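Local atomic coordinates of VIN1 (PDB entry 6BFI), a protein that binds actin filaments and may take part in cell-cell adhesion, as a sponge member of the vinculin/alpha-catenin family. Residues G381-L386 / K478-A483; V453-V458 / K469-T474. One frame throughout, in Å; residues are numbered along the deposited sequence.

Contact 1 (G381-L386 / K478-A483)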
ATOM      1  N   GLY A 381      10.862 -12.528 -23.774  1.00 61.20           N
ATOM      2  CA  GLY A 381      11.391 -12.673 -25.112  1.00 60.23           C
ATOM      3  C   GLY A 381      12.583 -11.783 -25.424  1.00 59.57           C
ATOM      4  O   GLY A 381      13.665 -12.266 -25.777  1.00 58.86           O
ATOM      5  N   PRO A 382      12.403 -10.460 -25.318  1.00 56.95           N
ATOM      6  CA  PRO A 382      13.491  -9.549 -25.717  1.00 57.18           C
ATOM      7  C   PRO A 382      14.781  -9.725 -24.931  1.00 56.74           C
ATOM      8  O   PRO A 382      15.867  -9.630 -25.520  1.00 58.32           O
ATOM      9  CB  PRO A 382      12.873  -8.162 -25.495  1.00 52.15           C
ATOM     10  CG  PRO A 382      11.410  -8.381 -25.660  1.00 51.17           C
ATOM     11  CD  PRO A 382      11.147  -9.733 -25.063  1.00 51.41           C
ATOM     12  N   ILE A 383      14.706  -9.976 -23.621  1.00 54.30           N
ATOM     13  CA  ILE A 383      15.939 -10.142 -22.856  1.00 54.45           C
ATOM     14  C   ILE A 383      16.612 -11.463 -23.210  1.00 59.10           C
ATOM     15  O   ILE A 383      17.845 -11.572 -23.161  1.00 55.99           O
ATOM     16  CB  ILE A 383      15.675 -10.026 -21.341  1.00 48.92           C
ATOM     17  CG1 ILE A 383      17.000  -9.890 -20.584  1.00 52.80           C
ATOM     18  CG2 ILE A 383      14.906 -11.229 -20.825  1.00 43.31           C
ATOM     19  CD1 ILE A 383      16.844  -9.770 -19.081  1.00 54.44           C
ATOM     20  N   LYS A 384      15.828 -12.479 -23.580  1.00 64.78           N
ATOM     21  CA  LYS A 384      16.418 -13.721 -24.065  1.00 70.45           C
ATOM     22  C   LYS A 384      17.116 -13.504 -25.399  1.00 69.13           C
ATOM     23  O   LYS A 384      18.210 -14.034 -25.629  1.00 74.22           O
ATOM     24  CB  LYS A 384      15.344 -14.802 -24.187  1.00 79.56           C
ATOM     25  CG  LYS A 384      15.872 -16.146 -24.651  1.00 89.09           C
ATOM     26  CD  LYS A 384      16.921 -16.676 -23.690  1.00 95.38           C
ATOM     27  CE  LYS A 384      17.445 -18.030 -24.136  1.00104.40           C
ATOM     28  NZ  LYS A 384      18.495 -18.542 -23.213  1.00107.80           N
ATOM     29  N   ALA A 385      16.502 -12.716 -26.286  1.00 68.54           N
ATOM     30  CA  ALA A 385      17.150 -12.371 -27.546  1.00 67.04           C
ATOM     31  C   ALA A 385      18.434 -11.584 -27.315  1.00 62.10           C
ATOM     32  O   ALA A 385      19.407 -11.748 -28.061  1.00 55.40           O
ATOM     33  CB  ALA A 385      16.186 -11.579 -28.430  1.00 60.52           C
ATOM     34  N   LEU A 386      18.461 -10.734 -26.283  1.00 59.23           N
ATOM     35  CA  LEU A 386      19.685 -10.007 -25.962  1.00 57.66           C
ATOM     36  C   LEU A 386      20.766 -10.946 -25.440  1.00 58.61           C
ATOM     37  O   LEU A 386      21.932 -10.840 -25.839  1.00 64.06           O
ATOM     38  CB  LEU A 386      19.395  -8.906 -24.945  1.00 55.43           C
ATOM     39  CG  LEU A 386      20.622  -8.148 -24.429  1.00 58.28           C
ATOM     40  CD1 LEU A 386      21.287  -7.354 -25.545  1.00 56.98           C
ATOM     41  CD2 LEU A 386      20.244  -7.239 -23.274  1.00 57.14           C
ATOM     42  N   LYS A 478      17.152 -12.051 -12.269  1.00 56.83           N
ATOM     43  CA  LYS A 478      16.651 -10.960 -11.437  1.00 53.70           C
ATOM     44  C   LYS A 478      15.660 -10.096 -12.206  1.00 49.95           C
ATOM     45  O   LYS A 478      14.595  -9.740 -11.679  1.00 51.28           O
ATOM     46  CB  LYS A 478      17.810 -10.111 -10.916  1.00 58.90           C
ATOM     47  CG  LYS A 478      18.677 -10.826  -9.899  1.00 63.44           C
ATOM     48  CD  LYS A 478      17.847 -11.264  -8.707  1.00 67.74           C
ATOM     49  CE  LYS A 478      18.567 -12.325  -7.896  1.00 74.51           C
ATOM     50  NZ  LYS A 478      17.743 -12.789  -6.747  1.00 78.41           N
ATOM     51  N   TRP A 479      15.987  -9.762 -13.457  1.00 45.56           N
ATOM     52  CA  TRP A 479      15.062  -8.982 -14.271  1.00 48.78           C
ATOM     53  C   TRP A 479      13.760  -9.740 -14.498  1.00 51.60           C
ATOM     54  O   TRP A 479      12.673  -9.156 -14.417  1.00 48.06           O
ATOM     55  CB  TRP A 479      15.705  -8.610 -15.606  1.00 47.22           C
ATOM     56  CG  TRP A 479      14.861  -7.672 -16.430  1.00 51.00           C
ATOM     57  CD1 TRP A 479      14.987  -6.315 -16.513  1.00 55.56           C
ATOM     58  CD2 TRP A 479      13.754  -8.022 -17.274  1.00 47.65           C
ATOM     59  NE1 TRP A 479      14.031  -5.800 -17.359  1.00 52.46           N
ATOM     60  CE2 TRP A 479      13.262  -6.828 -17.838  1.00 48.28           C
ATOM     61  CE3 TRP A 479      13.134  -9.229 -17.609  1.00 47.81           C
ATOM     62  CZ2 TRP A 479      12.183  -6.806 -18.716  1.00 47.04           C
ATOM     63  CZ3 TRP A 479      12.060  -9.204 -18.478  1.00 49.73           C
ATOM     64  CH2 TRP A 479      11.595  -8.002 -19.021  1.00 47.51           C
ATOM     65  N   LEU A 480      13.849 -11.042 -14.781  1.00 51.34           N
ATOM     66  CA  LEU A 480      12.641 -11.833 -14.999  1.00 52.86           C
ATOM     67  C   LEU A 480      11.802 -11.925 -13.731  1.00 56.55           C
ATOM     68  O   LEU A 480      10.568 -11.916 -13.793  1.00 60.98           O
ATOM     69  CB  LEU A 480      13.005 -13.230 -15.503  1.00 54.03           C
ATOM     70  CG  LEU A 480      13.481 -13.332 -16.952  1.00 55.65           C
ATOM     71  CD1 LEU A 480      13.834 -14.774 -17.310  1.00 60.64           C
ATOM     72  CD2 LEU A 480      12.426 -12.782 -17.899  1.00 51.60           C
ATOM     73  N   GLU A 481      12.453 -12.020 -12.570  1.00 58.96           N
ATOM     74  CA  GLU A 481      11.710 -12.071 -11.315  1.00 62.15           C
ATOM     75  C   GLU A 481      10.961 -10.766 -11.069  1.00 54.01           C
ATOM     76  O   GLU A 481       9.746 -10.772 -10.821  1.00 51.87           O
ATOM     77  CB  GLU A 481      12.659 -12.380 -10.157  1.00 72.40           C
ATOM     78  CG  GLU A 481      12.029 -12.204  -8.783  1.00 83.28           C
ATOM     79  CD  GLU A 481      12.676 -11.088  -7.982  1.00 89.89           C
ATOM     80  OE1 GLU A 481      13.910 -10.916  -8.084  1.00 88.39           O
ATOM     81  OE2 GLU A 481      11.947 -10.381  -7.252  1.00 93.77           O
ATOM     82  N   ALA A 482      11.668  -9.635 -11.144  1.00 49.00           N
ATOM     83  CA  ALA A 482      11.016  -8.348 -10.920  1.00 44.68           C
ATOM     84  C   ALA A 482       9.898  -8.113 -11.927  1.00 45.78           C
ATOM     85  O   ALA A 482       8.800  -7.673 -11.559  1.00 51.37           O
ATOM     86  CB  ALA A 482      12.044  -7.220 -10.990  1.00 41.39           C
ATOM     87  N   ALA A 483      10.153  -8.419 -13.202  1.00 48.64           N
ATOM     88  CA  ALA A 483       9.163  -8.171 -14.243  1.00 49.31           C
ATOM     89  C   ALA A 483       7.945  -9.072 -14.082  1.00 51.97           C
ATOM     90  O   ALA A 483       6.813  -8.646 -14.338  1.00 51.74           O
ATOM     91  CB  ALA A 483       9.799  -8.362 -15.620  1.00 47.34           C
TER

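Contact 2 (V453-V458 / K469-T474)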
ATOM      1  N   VAL A 453      22.071  -4.530 -19.888  1.00 54.41           N
ATOM      2  CA  VAL A 453      22.926  -4.314 -21.061  1.00 53.82           C
ATOM      3  C   VAL A 453      24.403  -4.357 -20.712  1.00 58.50           C
ATOM      4  O   VAL A 453      25.176  -4.959 -21.476  1.00 60.26           O
ATOM      5  CB  VAL A 453      22.510  -3.019 -21.783  1.00 51.62           C
ATOM      6  CG1 VAL A 453      23.485  -2.700 -22.904  1.00 50.34           C
ATOM      7  CG2 VAL A 453      21.091  -3.150 -22.331  1.00 47.91           C
ATOM      8  N   PRO A 454      24.885  -3.753 -19.614  1.00 58.18           N
ATOM      9  CA  PRO A 454      26.323  -3.863 -19.314  1.00 54.62           C
ATOM     10  C   PRO A 454      26.812  -5.293 -19.153  1.00 56.15           C
ATOM     11  O   PRO A 454      27.886  -5.633 -19.667  1.00 63.24           O
ATOM     12  CB  PRO A 454      26.465  -3.063 -18.013  1.00 57.96           C
ATOM     13  CG  PRO A 454      25.379  -2.060 -18.086  1.00 57.02           C
ATOM     14  CD  PRO A 454      24.226  -2.777 -18.724  1.00 56.16           C
ATOM     15  N   ALA A 455      26.054  -6.146 -18.460  1.00 51.74           N
ATOM     16  CA  ALA A 455      26.487  -7.528 -18.263  1.00 52.62           C
ATOM     17  C   ALA A 455      26.538  -8.280 -19.586  1.00 51.91           C
ATOM     18  O   ALA A 455      27.530  -8.954 -19.900  1.00 60.78           O
ATOM     19  CB  ALA A 455      25.557  -8.231 -17.275  1.00 45.82           C
ATOM     20  N   ALA A 456      25.470  -8.172 -20.381  1.00 49.70           N
ATOM     21  CA  ALA A 456      25.459  -8.809 -21.693  1.00 52.36           C
ATOM     22  C   ALA A 456      26.573  -8.275 -22.579  1.00 52.31           C
ATOM     23  O   ALA A 456      27.083  -9.002 -23.438  1.00 62.70           O
ATOM     24  CB  ALA A 456      24.101  -8.610 -22.365  1.00 51.46           C
ATOM     25  N   ARG A 457      26.970  -7.016 -22.387  1.00 49.93           N
ATOM     26  CA  ARG A 457      28.083  -6.468 -23.150  1.00 52.18           C
ATOM     27  C   ARG A 457      29.423  -7.005 -22.662  1.00 57.10           C
ATOM     28  O   ARG A 457      30.358  -7.132 -23.458  1.00 56.02           O
ATOM     29  CB  ARG A 457      28.070  -4.939 -23.088  1.00 53.58           C
ATOM     30  CG  ARG A 457      28.808  -4.271 -24.240  1.00 62.54           C
ATOM     31  CD  ARG A 457      28.752  -2.754 -24.154  1.00 66.47           C
ATOM     32  NE  ARG A 457      27.391  -2.237 -24.263  1.00 64.34           N
ATOM     33  CZ  ARG A 457      26.815  -1.893 -25.411  1.00 66.31           C
ATOM     34  NH1 ARG A 457      27.478  -2.016 -26.554  1.00 66.46           N
ATOM     35  NH2 ARG A 457      25.573  -1.428 -25.418  1.00 65.94           N
ATOM     36  N   VAL A 458      29.536  -7.328 -21.370  1.00 54.94           N
ATOM     37  CA  VAL A 458      30.735  -8.006 -20.889  1.00 58.71           C
ATOM     38  C   VAL A 458      30.830  -9.397 -21.496  1.00 62.99           C
ATOM     39  O   VAL A 458      31.915  -9.838 -21.900  1.00 70.09           O
ATOM     40  CB  VAL A 458      30.757  -8.067 -19.351  1.00 59.49           C
ATOM     41  CG1 VAL A 458      31.962  -8.878 -18.871  1.00 56.40           C
ATOM     42  CG2 VAL A 458      30.788  -6.669 -18.760  1.00 59.18           C
ATOM     43  N   LYS A 469      29.354 -15.258 -18.113  1.00 60.89           N
ATOM     44  CA  LYS A 469      28.142 -15.929 -18.573  1.00 65.94           C
ATOM     45  C   LYS A 469      27.182 -16.178 -17.416  1.00 63.65           C
ATOM     46  O   LYS A 469      25.985 -15.870 -17.506  1.00 58.95           O
ATOM     47  CB  LYS A 469      28.518 -17.243 -19.258  1.00 72.08           C
ATOM     48  CG  LYS A 469      27.361 -18.009 -19.872  1.00 76.45           C
ATOM     49  CD  LYS A 469      27.865 -19.309 -20.481  1.00 87.31           C
ATOM     50  CE  LYS A 469      26.855 -19.927 -21.432  1.00 90.07           C
ATOM     51  NZ  LYS A 469      27.429 -21.110 -22.135  1.00 96.37           N
ATOM     52  N   ASP A 470      27.696 -16.731 -16.313  1.00 65.24           N
ATOM     53  CA  ASP A 470      26.849 -17.024 -15.162  1.00 65.13           C
ATOM     54  C   ASP A 470      26.305 -15.744 -14.539  1.00 59.88           C
ATOM     55  O   ASP A 470      25.159 -15.709 -14.076  1.00 57.54           O
ATOM     56  CB  ASP A 470      27.629 -17.834 -14.127  1.00 73.46           C
ATOM     57  CG  ASP A 470      28.354 -19.020 -14.739  1.00 85.19           C
ATOM     58  OD1 ASP A 470      28.040 -19.379 -15.894  1.00 91.06           O
ATOM     59  OD2 ASP A 470      29.236 -19.593 -14.065  1.00 87.90           O
ATOM     60  N   TYR A 471      27.111 -14.679 -14.525  1.00 56.34           N
ATOM     61  CA  TYR A 471      26.624 -13.415 -13.985  1.00 54.62           C
ATOM     62  C   TYR A 471      25.525 -12.829 -14.864  1.00 54.25           C
ATOM     63  O   TYR A 471      24.516 -12.327 -14.352  1.00 51.26           O
ATOM     64  CB  TYR A 471      27.772 -12.421 -13.825  1.00 53.91           C
ATOM     65  CG  TYR A 471      27.361 -11.167 -13.087  1.00 57.12           C
ATOM     66  CD1 TYR A 471      27.097 -11.199 -11.725  1.00 58.24           C
ATOM     67  CD2 TYR A 471      27.226  -9.957 -13.753  1.00 53.88           C
ATOM     68  CE1 TYR A 471      26.714 -10.061 -11.044  1.00 66.36           C
ATOM     69  CE2 TYR A 471      26.846  -8.812 -13.082  1.00 59.00           C
ATOM     70  CZ  TYR A 471      26.587  -8.869 -11.727  1.00 67.24           C
ATOM     71  OH  TYR A 471      26.205  -7.733 -11.050  1.00 71.69           O
ATOM     72  N   LEU A 472      25.701 -12.889 -16.188  1.00 56.52           N
ATOM     73  CA  LEU A 472      24.652 -12.432 -17.094  1.00 54.78           C
ATOM     74  C   LEU A 472      23.368 -13.221 -16.886  1.00 60.51           C
ATOM     75  O   LEU A 472      22.271 -12.648 -16.890  1.00 59.17           O
ATOM     76  CB  LEU A 472      25.117 -12.542 -18.546  1.00 53.04           C
ATOM     77  CG  LEU A 472      24.053 -12.311 -19.628  1.00 51.86           C
ATOM     78  CD1 LEU A 472      23.424 -10.928 -19.499  1.00 50.14           C
ATOM     79  CD2 LEU A 472      24.633 -12.511 -21.021  1.00 50.32           C
ATOM     80  N   ARG A 473      23.480 -14.540 -16.700  1.00 67.31           N
ATOM     81  CA  ARG A 473      22.286 -15.339 -16.444  1.00 71.27           C
ATOM     82  C   ARG A 473      21.627 -14.938 -15.129  1.00 72.02           C
ATOM     83  O   ARG A 473      20.395 -14.859 -15.040  1.00 76.30           O
ATOM     84  CB  ARG A 473      22.639 -16.825 -16.442  1.00 77.65           C
ATOM     85  CG  ARG A 473      21.482 -17.738 -16.075  1.00 83.40           C
ATOM     86  CD  ARG A 473      21.819 -19.187 -16.375  1.00 93.62           C
ATOM     87  NE  ARG A 473      23.188 -19.514 -15.987  1.00 99.09           N
ATOM     88  CZ  ARG A 473      23.748 -20.709 -16.152  1.00103.99           C
ATOM     89  NH1 ARG A 473      23.054 -21.699 -16.697  1.00109.04           N
ATOM     90  NH2 ARG A 473      25.001 -20.913 -15.770  1.00103.73           N
ATOM     91  N   THR A 474      22.433 -14.664 -14.100  1.00 67.25           N
ATOM     92  CA  THR A 474      21.879 -14.259 -12.811  1.00 64.38           C
ATOM     93  C   THR A 474      21.117 -12.942 -12.927  1.00 55.34           C
ATOM     94  O   THR A 474      19.991 -12.813 -12.427  1.00 55.59           O
ATOM     95  CB  THR A 474      22.998 -14.142 -11.776  1.00 67.70           C
ATOM     96  OG1 THR A 474      23.642 -15.412 -11.618  1.00 72.40           O
ATOM     97  CG2 THR A 474      22.430 -13.701 -10.444  1.00 68.18           C
TER

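Contact 1 (G381-L386 / K478-A483)
Ile383 reaches across to the Trp479 side chain with the end of its longer branch. CD1 lies 3.8 Å from Trp479 CB, 3.9 Å from Trp479 CG and 4.0 Å from both Trp479 CD2 and Trp479 CE3, so the methyl runs obliquely along the CB-CG-CD2-CE3 side of the indole. CG1 of Ile383 stands anti to the backbone N (chi1 -167°) and chi2 is fully extended at -180°; together these send CG1 and CD1 out to Trp479. The shorter branch lies between two partners: Ile383 CG2 is 4.1 Å from Leu480 CD2 and 4.2 Å from Trp479 CE3.

The first side-chain bond of Ile383 and of Trp479 is directed at the other segment, yet the side chains run past each other in opposite directions. Leu480 approaches Ile383 at a slant, and its CD2 also lies in plane at the edge of the indole. One indole face carries Ala483 CB, 3.7 Å above the plane and displaced toward the rim. The indole is thus bounded by its own helix as well as by Ile383.

With 130 Å² buried and every cross-contact apolar, this is helix-to-helix packing in an all-helical vinculin-family fold, joining the start of helix 381-390 to helix 466-493. Around it, Phe410 of helix 399-427 touches Ile383 and meets the indole with ring planes at about 55°, while Trp479 NE1 makes weak hydrogen bonds to Ser449 and Thr414. Val452 of helix 452-460 packs on both Ile383 and Trp479, and Leu445 of helix 432-449 on Trp479 and Ala483.

Contact 2 (V453-V458 / K469-T474)
Leu472 lays its two methyls against the backbone and side chain of Ala456. CD1 lies 3.5 Å from Ala456 N and 3.7 Å from Ala456 CB, while CD2 is 3.9 Å from Ala456 CA. The same CD1 reaches Ala455 CB at 4.1 Å, so one methyl bridges two consecutive alanines. Tyr471 adds its ring carbon CD2, 4.3 Å from Ala455 CB, in an oblique approach.

Leu472 CG stands anti to the backbone N (chi1 171°), which sends the branch out to helix 452-460. The small alanines admit a close backbone approach: Ala455 CA is 5.4 Å from Leu472 CA, and the segment axes come within 8.9 Å at 156°. Helices 452-460 and 466-493 thus form an antiparallel helical hairpin with a short connection. Replacing Leu472 by an alanine would probably open a gap over Ala456, leaving its N, CA and CB without the two leucine methyls and Ala455 with Tyr471 as its remaining partner across the contact. Within the helix turn itself, Thr474 OG1 donates a hydrogen bond to Asp470 O, whose opposite face receives Thr474 N.

Beyond the pair, Tyr471 packs on helices 185-215 and 224-249, at Val211 and Val234 among others. Ala456 meets Leu386 and Ala390 of helix 381-390 and Phe403 of helix 399-427, with Glu387 beside Leu472.

From the N terminus, the chain first enters contact 1 at 381-386, then runs through helices 399-427 and 432-449 before reaching 453-458, the first half of contact 2. A short turn leads into helix 466-493, where 469-474 closes contact 2 as a hairpin with 10 intervening residues. Farther along that helix, 478-483 closes the wider loop of contact 1, so contact 2 is nested inside it. The two centres lie about 12 Å apart. Helix 466-493 packs on both short helices, 381-390 and 452-460, which also touch each other directly: Leu386 CG lies 4.1 Å from Ala456 CB, and Leu386 CD2 4.3 Å from Val453 CG2.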